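Local coordinates for protein probable N-acetyl-gamma-glutamyl-phosphate reductase, chloroplastic (Arabidopsis thaliana, PDB 1XYG) that probably catalyses the NADP-dependent interconversion of N-acetylglutamyl 5-phosphate and N-acetylglutamate 5-semialdehyde in the third step of the plastid route from glutamate to acetylornithine and arginine, at residues S309-R314 with I320-I325; I168-V173 with T278-E283. All coordinates share one frame; numbering follows the deposited sequence.

Interaction 1 (S309-R314 with I320-I325); sequences SVFPDR and IIISVI
Phe311 and Ile320 exchange two short backbone hydrogen bonds, Phe311 N to Ile320 O and Ile320 N to Phe311 O, each 2.7 Å. Two residues along, Ser309 and Ile322 form the next hydrogen-bonded pair, with Ser309 N 3.0 Å from Ile322 O. Between them Val310 faces Ile321 as a non-hydrogen-bonded pair, CG2 of the valine 4.4 Å from CG1 of the isoleucine. With CG beside its own backbone N (chi1 -50°), the Phe311 ring leans back along the strand, and its CE1 meets Ile322 CD1 at 3.6 Å, the two side chains meeting at a slant; Ile320 O sits at the ring edge, 3.5 Å from CD1. These are the arms of an antiparallel beta hairpin, 306-312 and 318-325, within the mixed sheet of the dimerisation domain. Past the paired residues, the Asp313 side chain crosses that of Ile320 at about a right angle, its OD2 3.6 Å from Ile320 CG1. OD1 accepts from the backbone N of Ile315, and OD2 is hydrogen-bonded to Ser243 OG of the second subunit, against which Phe311 and Ile322 also pack. On the other face, Ile321 lies against helix 163-177.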
loop_
_atom_site.group_PDB
_atom_site.type_symbol
_atom_site.label_atom_id
_atom_site.label_comp_id
_atom_site.label_asym_id
_atom_site.label_seq_id
_atom_site.Cartn_x
_atom_site.Cartn_y
_atom_site.Cartn_z
ATOM N N SER A 309 9.119 -17.425 17.022
ATOM C CA SER A 309 9.259 -17.045 18.418
ATOM C C SER A 309 8.120 -17.658 19.234
ATOM O O SER A 309 7.040 -17.922 18.700
ATOM C CB SER A 309 9.241 -15.518 18.541
ATOM O OG SER A 309 9.472 -15.109 19.876
ATOM N N VAL A 310 8.372 -17.890 20.521
ATOM C CA VAL A 310 7.375 -18.477 21.416
ATOM C C VAL A 310 6.993 -17.490 22.520
ATOM O O VAL A 310 7.848 -16.790 23.066
ATOM C CB VAL A 310 7.906 -19.755 22.105
ATOM C CG1 VAL A 310 6.802 -20.385 22.933
ATOM C CG2 VAL A 310 8.418 -20.731 21.086
ATOM N N PHE A 311 5.707 -17.451 22.855
ATOM C CA PHE A 311 5.214 -16.556 23.895
ATOM C C PHE A 311 4.210 -17.281 24.764
ATOM O O PHE A 311 3.566 -18.234 24.323
ATOM C CB PHE A 311 4.483 -15.348 23.309
ATOM C CG PHE A 311 5.225 -14.638 22.233
ATOM C CD1 PHE A 311 5.325 -15.187 20.959
ATOM C CD2 PHE A 311 5.825 -13.407 22.488
ATOM C CE1 PHE A 311 6.011 -14.524 19.950
ATOM C CE2 PHE A 311 6.517 -12.732 21.485
ATOM C CZ PHE A 311 6.610 -13.292 20.213
ATOM N N PRO A 312 4.055 -16.830 26.018
ATOM C CA PRO A 312 3.089 -17.479 26.896
ATOM C C PRO A 312 1.707 -16.938 26.527
ATOM O O PRO A 312 1.573 -15.792 26.095
ATOM C CB PRO A 312 3.534 -17.029 28.285
ATOM C CG PRO A 312 3.974 -15.623 28.024
ATOM C CD PRO A 312 4.771 -15.757 26.731
ATOM N N ASP A 313 0.688 -17.772 26.654
ATOM C CA ASP A 313 -0.663 -17.322 26.368
ATOM C C ASP A 313 -1.212 -16.851 27.711
ATOM O O ASP A 313 -0.795 -17.344 28.760
ATOM C CB ASP A 313 -1.519 -18.474 25.825
ATOM C CG ASP A 313 -2.860 -17.999 25.289
ATOM O OD1 ASP A 313 -3.693 -17.513 26.084
ATOM O OD2 ASP A 313 -3.081 -18.099 24.063
ATOM N N ARG A 314 -2.129 -15.892 27.687
ATOM C CA ARG A 314 -2.716 -15.399 28.926
ATOM C C ARG A 314 -3.449 -16.545 29.626
ATOM O O ARG A 314 -3.503 -16.610 30.850
ATOM C CB ARG A 314 -3.682 -14.260 28.630
ATOM C CG ARG A 314 -4.492 -13.804 29.821
ATOM C CD ARG A 314 -5.304 -12.575 29.467
ATOM N NE ARG A 314 -6.153 -12.146 30.573
ATOM C CZ ARG A 314 -5.698 -11.678 31.730
ATOM N NH1 ARG A 314 -4.391 -11.579 31.939
ATOM N NH2 ARG A 314 -6.556 -11.285 32.666
ATOM N N ILE A 320 1.845 -19.382 22.619
ATOM C CA ILE A 320 1.632 -18.791 21.308
ATOM C C ILE A 320 2.924 -18.827 20.501
ATOM O O ILE A 320 3.978 -18.385 20.964
ATOM C CB ILE A 320 1.163 -17.329 21.425
ATOM C CG1 ILE A 320 -0.132 -17.270 22.243
ATOM C CG2 ILE A 320 0.937 -16.734 20.021
ATOM C CD1 ILE A 320 -0.645 -15.880 22.485
ATOM N N ILE A 321 2.828 -19.357 19.289
ATOM C CA ILE A 321 3.980 -19.452 18.409
ATOM C C ILE A 321 3.746 -18.635 17.142
ATOM O O ILE A 321 2.711 -18.769 16.491
ATOM C CB ILE A 321 4.242 -20.917 18.019
ATOM C CG1 ILE A 321 4.547 -21.736 19.274
ATOM C CG2 ILE A 321 5.377 -20.992 17.013
ATOM C CD1 ILE A 321 4.413 -23.210 19.070
ATOM N N ILE A 322 4.700 -17.774 16.815
ATOM C CA ILE A 322 4.618 -16.958 15.615
ATOM C C ILE A 322 5.711 -17.449 14.679
ATOM O O ILE A 322 6.864 -17.592 15.086
ATOM C CB ILE A 322 4.837 -15.467 15.932
ATOM C CG1 ILE A 322 3.732 -14.980 16.878
ATOM C CG2 ILE A 322 4.821 -14.647 14.654
ATOM C CD1 ILE A 322 3.848 -13.526 17.291
ATOM N N SER A 323 5.337 -17.724 13.433
ATOM C CA SER A 323 6.280 -18.217 12.430
ATOM C C SER A 323 6.078 -17.443 11.120
ATOM O O SER A 323 4.966 -17.399 10.587
ATOM C CB SER A 323 6.039 -19.714 12.213
ATOM O OG SER A 323 6.923 -20.251 11.255
ATOM N N VAL A 324 7.142 -16.828 10.608
ATOM C CA VAL A 324 7.030 -16.052 9.377
ATOM C C VAL A 324 8.047 -16.418 8.296
ATOM O O VAL A 324 9.154 -16.886 8.589
ATOM C CB VAL A 324 7.161 -14.533 9.669
ATOM C CG1 VAL A 324 6.190 -14.133 10.803
ATOM C CG2 VAL A 324 8.613 -14.200 10.063
ATOM N N ILE A 325 7.651 -16.185 7.048
ATOM C CA ILE A 325 8.487 -16.444 5.879
ATOM C C ILE A 325 8.007 -15.560 4.734
ATOM O O ILE A 325 7.004 -14.855 4.852
ATOM C CB ILE A 325 8.359 -17.912 5.373
ATOM C CG1 ILE A 325 6.907 -18.211 4.987
ATOM C CG2 ILE A 325 8.829 -18.897 6.433
ATOM C CD1 ILE A 325 6.729 -19.569 4.315
#

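Interaction 2 (I168-V173 with T278-E283); sequences IQLPLV and TSYEDE
Tyr280 OH gives its proton to the backbone O of Leu170 in a short hydrogen bond of 2.6 Å. The hydroxyl approaches well to the side of the carbonyl, at a C=O...O angle of 118°, and is tilted 19° from the carbonyl plane. The acceptor lies in the plane of the ring at its edge, Leu170 O being 3.3 Å from Tyr280 CE2. With CG anti to its carbonyl carbon (chi1 -64°), Tyr280 sends its ring out toward helix 163-177. That helix is kinked next door, at Pro171, whose ring nitrogen has no hydrogen to give to the preceding turn. Helix 163-177, which begins at Cys163, the active-site residue by similarity, is thus tied through Leu170 to the C-terminal part of helix 269-280; a type I beta turn runs from Tyr280 to Glu283. The Leu170 side chain stands at about a right angle to the tyrosine and touches it with one branch, CD2, 3.4 Å from OH and 4.1 Å from CZ. A phenylalanine in place of Tyr280 would probably keep much of the ring packing but leave the buried Leu170 carbonyl without this donor. Helix 145-153 flanks the pair, Glu146 touching both side chains and Ile147 the tyrosine. The turn is fastened to the same helix by a salt bridge from Glu283 to Arg149.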
loop_
_atom_site.group_PDB
_atom_site.type_symbol
_atom_site.label_atom_id
_atom_site.label_comp_id
_atom_site.label_asym_id
_atom_site.label_seq_id
_atom_site.Cartn_x
_atom_site.Cartn_y
_atom_site.Cartn_z
ATOM N N ILE A 168 3.923 -23.710 9.527
ATOM C CA ILE A 168 3.302 -24.412 10.647
ATOM C C ILE A 168 4.079 -25.636 11.141
ATOM O O ILE A 168 4.270 -25.813 12.347
ATOM C CB ILE A 168 1.863 -24.846 10.282
ATOM C CG1 ILE A 168 1.014 -23.611 9.978
ATOM C CG2 ILE A 168 1.235 -25.627 11.435
ATOM C CD1 ILE A 168 -0.286 -23.934 9.286
ATOM N N GLN A 169 4.528 -26.474 10.213
ATOM C CA GLN A 169 5.251 -27.679 10.587
ATOM C C GLN A 169 6.638 -27.436 11.166
ATOM O O GLN A 169 7.059 -28.149 12.066
ATOM C CB GLN A 169 5.341 -28.631 9.391
ATOM C CG GLN A 169 3.985 -29.053 8.885
ATOM C CD GLN A 169 4.077 -29.893 7.642
ATOM O OE1 GLN A 169 4.425 -31.080 7.702
ATOM N NE2 GLN A 169 3.782 -29.279 6.496
ATOM N N LEU A 170 7.356 -26.438 10.662
ATOM C CA LEU A 170 8.695 -26.175 11.188
ATOM C C LEU A 170 8.668 -26.002 12.715
ATOM O O LEU A 170 9.490 -26.584 13.423
ATOM C CB LEU A 170 9.313 -24.948 10.505
ATOM C CG LEU A 170 9.869 -25.223 9.104
ATOM C CD1 LEU A 170 10.364 -23.929 8.475
ATOM C CD2 LEU A 170 10.988 -26.248 9.198
ATOM N N PRO A 171 7.729 -25.194 13.240
ATOM C CA PRO A 171 7.682 -25.025 14.693
ATOM C C PRO A 171 7.040 -26.196 15.449
ATOM O O PRO A 171 7.552 -26.632 16.476
ATOM C CB PRO A 171 6.876 -23.736 14.865
ATOM C CG PRO A 171 5.985 -23.739 13.668
ATOM C CD PRO A 171 6.944 -24.138 12.579
ATOM N N LEU A 172 5.929 -26.711 14.930
ATOM C CA LEU A 172 5.204 -27.781 15.606
ATOM C C LEU A 172 5.785 -29.187 15.595
ATOM O O LEU A 172 5.641 -29.921 16.581
ATOM C CB LEU A 172 3.764 -27.838 15.090
ATOM C CG LEU A 172 2.940 -26.555 15.241
ATOM C CD1 LEU A 172 1.482 -26.851 14.917
ATOM C CD2 LEU A 172 3.080 -26.008 16.669
ATOM N N VAL A 173 6.429 -29.581 14.502
ATOM C CA VAL A 173 6.980 -30.931 14.425
ATOM C C VAL A 173 7.928 -31.247 15.579
ATOM O O VAL A 173 7.746 -32.243 16.272
ATOM C CB VAL A 173 7.680 -31.176 13.075
ATOM C CG1 VAL A 173 8.381 -32.520 13.093
ATOM C CG2 VAL A 173 6.648 -31.131 11.954
ATOM N N THR A 278 17.250 -25.619 20.186
ATOM C CA THR A 278 18.117 -26.776 19.997
ATOM C C THR A 278 17.916 -27.432 18.626
ATOM O O THR A 278 18.880 -27.748 17.931
ATOM C CB THR A 278 17.874 -27.847 21.093
ATOM O OG1 THR A 278 18.311 -27.346 22.360
ATOM C CG2 THR A 278 18.635 -29.131 20.774
ATOM N N SER A 279 16.662 -27.640 18.242
ATOM C CA SER A 279 16.351 -28.279 16.961
ATOM C C SER A 279 16.836 -27.524 15.722
ATOM O O SER A 279 17.108 -28.140 14.691
ATOM C CB SER A 279 14.838 -28.495 16.834
ATOM O OG SER A 279 14.345 -29.333 17.859
ATOM N N TYR A 280 16.950 -26.200 15.823
ATOM C CA TYR A 280 17.358 -25.377 14.685
ATOM C C TYR A 280 18.610 -24.521 14.873
ATOM O O TYR A 280 18.908 -23.660 14.037
ATOM C CB TYR A 280 16.196 -24.464 14.277
ATOM C CG TYR A 280 14.991 -25.220 13.773
ATOM C CD1 TYR A 280 15.112 -26.119 12.714
ATOM C CD2 TYR A 280 13.729 -25.045 14.355
ATOM C CE1 TYR A 280 14.012 -26.829 12.238
ATOM C CE2 TYR A 280 12.615 -25.751 13.887
ATOM C CZ TYR A 280 12.769 -26.643 12.827
ATOM O OH TYR A 280 11.697 -27.365 12.341
ATOM N N GLU A 281 19.351 -24.764 15.949
ATOM C CA GLU A 281 20.551 -23.985 16.244
ATOM C C GLU A 281 21.574 -23.888 15.107
ATOM O O GLU A 281 22.195 -22.843 14.927
ATOM C CB GLU A 281 21.231 -24.539 17.486
ATOM C CG GLU A 281 21.843 -25.886 17.264
ATOM C CD GLU A 281 22.336 -26.498 18.545
ATOM O OE1 GLU A 281 23.039 -25.799 19.302
ATOM O OE2 GLU A 281 22.023 -27.683 18.790
ATOM N N ASP A 282 21.758 -24.963 14.347
ATOM C CA ASP A 282 22.723 -24.931 13.248
ATOM C C ASP A 282 22.072 -24.802 11.873
ATOM O O ASP A 282 22.714 -25.026 10.846
ATOM C CB ASP A 282 23.604 -26.180 13.283
ATOM C CG ASP A 282 24.473 -26.235 14.519
ATOM O OD1 ASP A 282 25.207 -25.253 14.769
ATOM O OD2 ASP A 282 24.420 -27.253 15.241
ATOM N N GLU A 283 20.797 -24.436 11.859
ATOM C CA GLU A 283 20.064 -24.281 10.611
ATOM C C GLU A 283 20.155 -22.860 10.098
ATOM O O GLU A 283 19.771 -21.912 10.784
ATOM C CB GLU A 283 18.604 -24.675 10.816
ATOM C CG GLU A 283 18.434 -26.153 11.121
ATOM C CD GLU A 283 18.697 -27.045 9.915
ATOM O OE1 GLU A 283 19.094 -26.526 8.852
ATOM O OE2 GLU A 283 18.499 -28.277 10.034
#

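Overall arrangement
After the nucleotide-binding part of the chain comes helix 163-177, which carries segment 168-173. Interaction 2 then closes a long loop of 104 residues, containing both helices and strands, when the end of helix 269-280 returns to that helix. Interaction 1 follows in series, closing the short hairpin, with five residues between its segments 309-314 and 320-325, so the two loops neither nest nor cross. Their centres are 13 Å apart, and they meet at the sheet surface: Ile321 CG2 packs on Pro171 CB at 3.8 Å, and Ile321 also touches Leu172. Helix 163-177 thus takes part on both counts, touching the hairpin and, on another side, the end of helix 269-280.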